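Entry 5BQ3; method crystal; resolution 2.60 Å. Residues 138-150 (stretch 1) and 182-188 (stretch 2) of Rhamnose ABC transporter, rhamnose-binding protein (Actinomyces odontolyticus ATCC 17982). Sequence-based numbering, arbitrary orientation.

Stretch 1, residues 138-150: AITMLDMVSDQIG
Stretch 2, residues 182-188: DKYKGIE

The apolar centre of the contact is I187, whose side chain (chi1 m, chi2 t) points toward the helix that runs through 138-149, having begun earlier in the chain, with phi/psi near -65/-43, and packs against four of its residues. I187 CD1 lies 3.8 Å from L142 CD2 and 3.9 Å from S146 CB, while I187 CG1 lies 3.8 Å from I149 CD1 and 4.4 Å from V145 CG1. L142 (m, t), V145 (t) and I149 (p, t) all direct CA-to-CB toward the second stretch, their i, i+3 and i+7 spacing placing them along one side of the helix. Branched aliphatic chains suit this place, filling it without leaving polar groups unpaired.

Beside I187 sits Y184, with chi1 at -42° and chi2 at -64°. Its ring receives L142 CB over one face in a CH-pi contact, 3.9 Å from the centroid and 22° off the normal; L142 CB is 3.7 Å from Y184 CE1. A type I turn runs from Y184 to I187, closed by I187 N to Y184 O at 3.1 Å, and both side chains point toward the helix at CA-to-CB; the chain continues as a strand beyond the turn. S146 CA and Y184 CA, 6.8 Å apart, are the nearest CA pair across the stretches, which together bury 411 Å².

At the polar edge, the Y184 hydroxyl carries the ring's reach to D143: Y184 OH donates to D143 OD1 at 2.7 Å, near the ring plane. D143 OD1 also accepts a hydrogen bond from K183 NZ at 3.0 Å, part of a salt bridge. K183 has an extended side chain, all four chi angles t, which brings its ammonium to the carboxylate although its CA-to-CB bond points sideways. D143 (chi1 -90°) is likewise sideways at CB. S146 (t) completes the edge through water: S146 OG is 2.7 Å from water 1, which donates to K183 O at 2.9 Å.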

# COMPACT_ATOMS: atom_id res chain seq x y z
N ALA A 138 -11.06 2.92 -3.22
CA ALA A 138 -12.02 3.75 -3.93
C ALA A 138 -13.18 4.16 -3.03
O ALA A 138 -13.62 5.31 -3.10
CB ALA A 138 -12.54 3.01 -5.14
N ILE A 139 -13.68 3.23 -2.19
CA ILE A 139 -14.79 3.44 -1.26
C ILE A 139 -14.35 4.44 -0.18
O ILE A 139 -15.07 5.41 0.07
CB ILE A 139 -15.30 2.08 -0.68
CG1 ILE A 139 -16.16 1.35 -1.73
CG2 ILE A 139 -16.09 2.27 0.63
CD1 ILE A 139 -16.32 -0.17 -1.53
N THR A 140 -13.16 4.22 0.42
CA THR A 140 -12.57 5.07 1.46
C THR A 140 -12.47 6.51 0.97
O THR A 140 -12.93 7.42 1.67
CB THR A 140 -11.19 4.52 1.89
OG1 THR A 140 -11.36 3.17 2.31
CG2 THR A 140 -10.54 5.34 3.01
N MSE A 141 -11.95 6.72 -0.26
CA MSE A 141 -11.80 8.03 -0.89
C MSE A 141 -13.15 8.70 -1.15
O MSE A 141 -13.31 9.86 -0.77
CB MSE A 141 -10.99 7.91 -2.17
CG MSE A 141 -9.53 7.59 -1.89
SE MSE A 141 -8.37 7.98 -3.34
CE MSE A 141 -8.93 6.53 -4.59
N LEU A 142 -14.14 7.96 -1.70
CA LEU A 142 -15.49 8.48 -1.93
C LEU A 142 -16.18 8.86 -0.62
O LEU A 142 -16.91 9.84 -0.59
CB LEU A 142 -16.36 7.47 -2.69
CG LEU A 142 -16.10 7.31 -4.17
CD1 LEU A 142 -16.69 6.01 -4.66
CD2 LEU A 142 -16.65 8.48 -4.97
N ASP A 143 -15.93 8.08 0.46
CA ASP A 143 -16.49 8.33 1.80
C ASP A 143 -15.96 9.64 2.38
O ASP A 143 -16.73 10.39 2.96
CB ASP A 143 -16.16 7.17 2.76
CG ASP A 143 -17.18 6.04 2.80
OD1 ASP A 143 -18.03 5.97 1.89
OD2 ASP A 143 -17.12 5.22 3.74
N MSE A 144 -14.64 9.91 2.22
CA MSE A 144 -13.97 11.13 2.69
C MSE A 144 -14.43 12.34 1.88
O MSE A 144 -14.65 13.40 2.47
CB MSE A 144 -12.44 10.98 2.61
CG MSE A 144 -11.88 9.90 3.54
SE MSE A 144 -9.94 9.81 3.62
CE MSE A 144 -9.53 9.41 1.78
N VAL A 145 -14.60 12.18 0.55
CA VAL A 145 -15.07 13.23 -0.36
C VAL A 145 -16.48 13.64 0.05
O VAL A 145 -16.69 14.79 0.41
CB VAL A 145 -15.00 12.82 -1.85
CG1 VAL A 145 -15.62 13.89 -2.75
CG2 VAL A 145 -13.58 12.55 -2.28
N SER A 146 -17.42 12.67 0.01
CA SER A 146 -18.84 12.83 0.35
C SER A 146 -19.04 13.49 1.71
O SER A 146 -19.85 14.41 1.83
CB SER A 146 -19.55 11.48 0.32
OG SER A 146 -20.96 11.63 0.36
N ASP A 147 -18.25 13.07 2.72
CA ASP A 147 -18.28 13.60 4.08
C ASP A 147 -17.82 15.07 4.13
O ASP A 147 -18.45 15.87 4.83
CB ASP A 147 -17.40 12.73 5.01
CG ASP A 147 -17.29 13.18 6.45
OD1 ASP A 147 -18.35 13.33 7.11
OD2 ASP A 147 -16.15 13.34 6.93
N GLN A 148 -16.75 15.42 3.39
CA GLN A 148 -16.18 16.76 3.37
C GLN A 148 -17.01 17.75 2.53
O GLN A 148 -17.22 18.88 2.99
CB GLN A 148 -14.73 16.73 2.88
CG GLN A 148 -13.74 16.31 3.98
CD GLN A 148 -12.36 16.00 3.46
OE1 GLN A 148 -11.88 14.87 3.57
NE2 GLN A 148 -11.68 17.00 2.91
N ILE A 149 -17.48 17.35 1.32
CA ILE A 149 -18.27 18.22 0.43
C ILE A 149 -19.70 18.44 0.98
O ILE A 149 -20.32 19.46 0.68
CB ILE A 149 -18.31 17.77 -1.06
CG1 ILE A 149 -18.89 16.34 -1.24
CG2 ILE A 149 -16.93 17.92 -1.70
CD1 ILE A 149 -19.07 15.86 -2.68
N GLY A 150 -20.19 17.48 1.76
CA GLY A 150 -21.52 17.55 2.35
C GLY A 150 -22.58 16.79 1.59
O GLY A 150 -23.74 17.19 1.61
N ASP A 182 -26.31 5.07 -4.38
CA ASP A 182 -27.09 6.28 -4.13
C ASP A 182 -26.38 7.23 -3.15
O ASP A 182 -26.70 8.42 -3.12
CB ASP A 182 -28.49 5.93 -3.60
CG ASP A 182 -29.38 5.20 -4.59
OD1 ASP A 182 -29.93 5.86 -5.49
OD2 ASP A 182 -29.54 3.97 -4.43
N LYS A 183 -25.44 6.70 -2.35
CA LYS A 183 -24.67 7.46 -1.36
C LYS A 183 -23.69 8.43 -2.04
O LYS A 183 -23.43 9.51 -1.51
CB LYS A 183 -23.90 6.49 -0.44
CG LYS A 183 -23.34 7.13 0.83
CD LYS A 183 -22.34 6.23 1.53
CE LYS A 183 -21.53 6.99 2.54
NZ LYS A 183 -20.63 6.08 3.30
N TYR A 184 -23.16 8.04 -3.22
CA TYR A 184 -22.17 8.83 -3.96
C TYR A 184 -22.74 9.46 -5.24
O TYR A 184 -21.97 10.05 -6.01
CB TYR A 184 -20.94 7.96 -4.31
CG TYR A 184 -20.46 7.06 -3.19
CD1 TYR A 184 -19.97 7.58 -2.00
CD2 TYR A 184 -20.46 5.67 -3.35
CE1 TYR A 184 -19.52 6.75 -0.98
CE2 TYR A 184 -19.99 4.83 -2.34
CZ TYR A 184 -19.52 5.38 -1.16
OH TYR A 184 -19.06 4.55 -0.16
N LYS A 185 -24.07 9.38 -5.45
CA LYS A 185 -24.74 9.94 -6.64
C LYS A 185 -24.62 11.47 -6.70
O LYS A 185 -24.65 12.04 -7.80
CB LYS A 185 -26.21 9.51 -6.69
CG LYS A 185 -26.43 8.19 -7.41
CD LYS A 185 -27.91 7.94 -7.70
CE LYS A 185 -28.15 6.71 -8.54
NZ LYS A 185 -28.11 5.47 -7.73
N GLY A 186 -24.45 12.11 -5.54
CA GLY A 186 -24.29 13.55 -5.41
C GLY A 186 -22.93 14.05 -5.87
O GLY A 186 -22.81 15.22 -6.25
N ILE A 187 -21.90 13.18 -5.83
CA ILE A 187 -20.53 13.49 -6.25
C ILE A 187 -20.50 13.59 -7.78
O ILE A 187 -20.79 12.61 -8.47
CB ILE A 187 -19.49 12.46 -5.70
CG1 ILE A 187 -19.50 12.41 -4.15
CG2 ILE A 187 -18.08 12.75 -6.24
CD1 ILE A 187 -18.98 11.12 -3.53
N GLU A 188 -20.14 14.77 -8.30
CA GLU A 188 -20.05 15.00 -9.74
C GLU A 188 -18.59 15.22 -10.14
O GLU A 188 -18.00 16.25 -9.78
CB GLU A 188 -20.92 16.21 -10.15
CG GLU A 188 -21.02 16.41 -11.66
CD GLU A 188 -21.27 17.82 -12.15
OE1 GLU A 188 -21.43 18.74 -11.32
OE2 GLU A 188 -21.29 18.01 -13.39
O HOH W 1 -23.56 11.09 0.92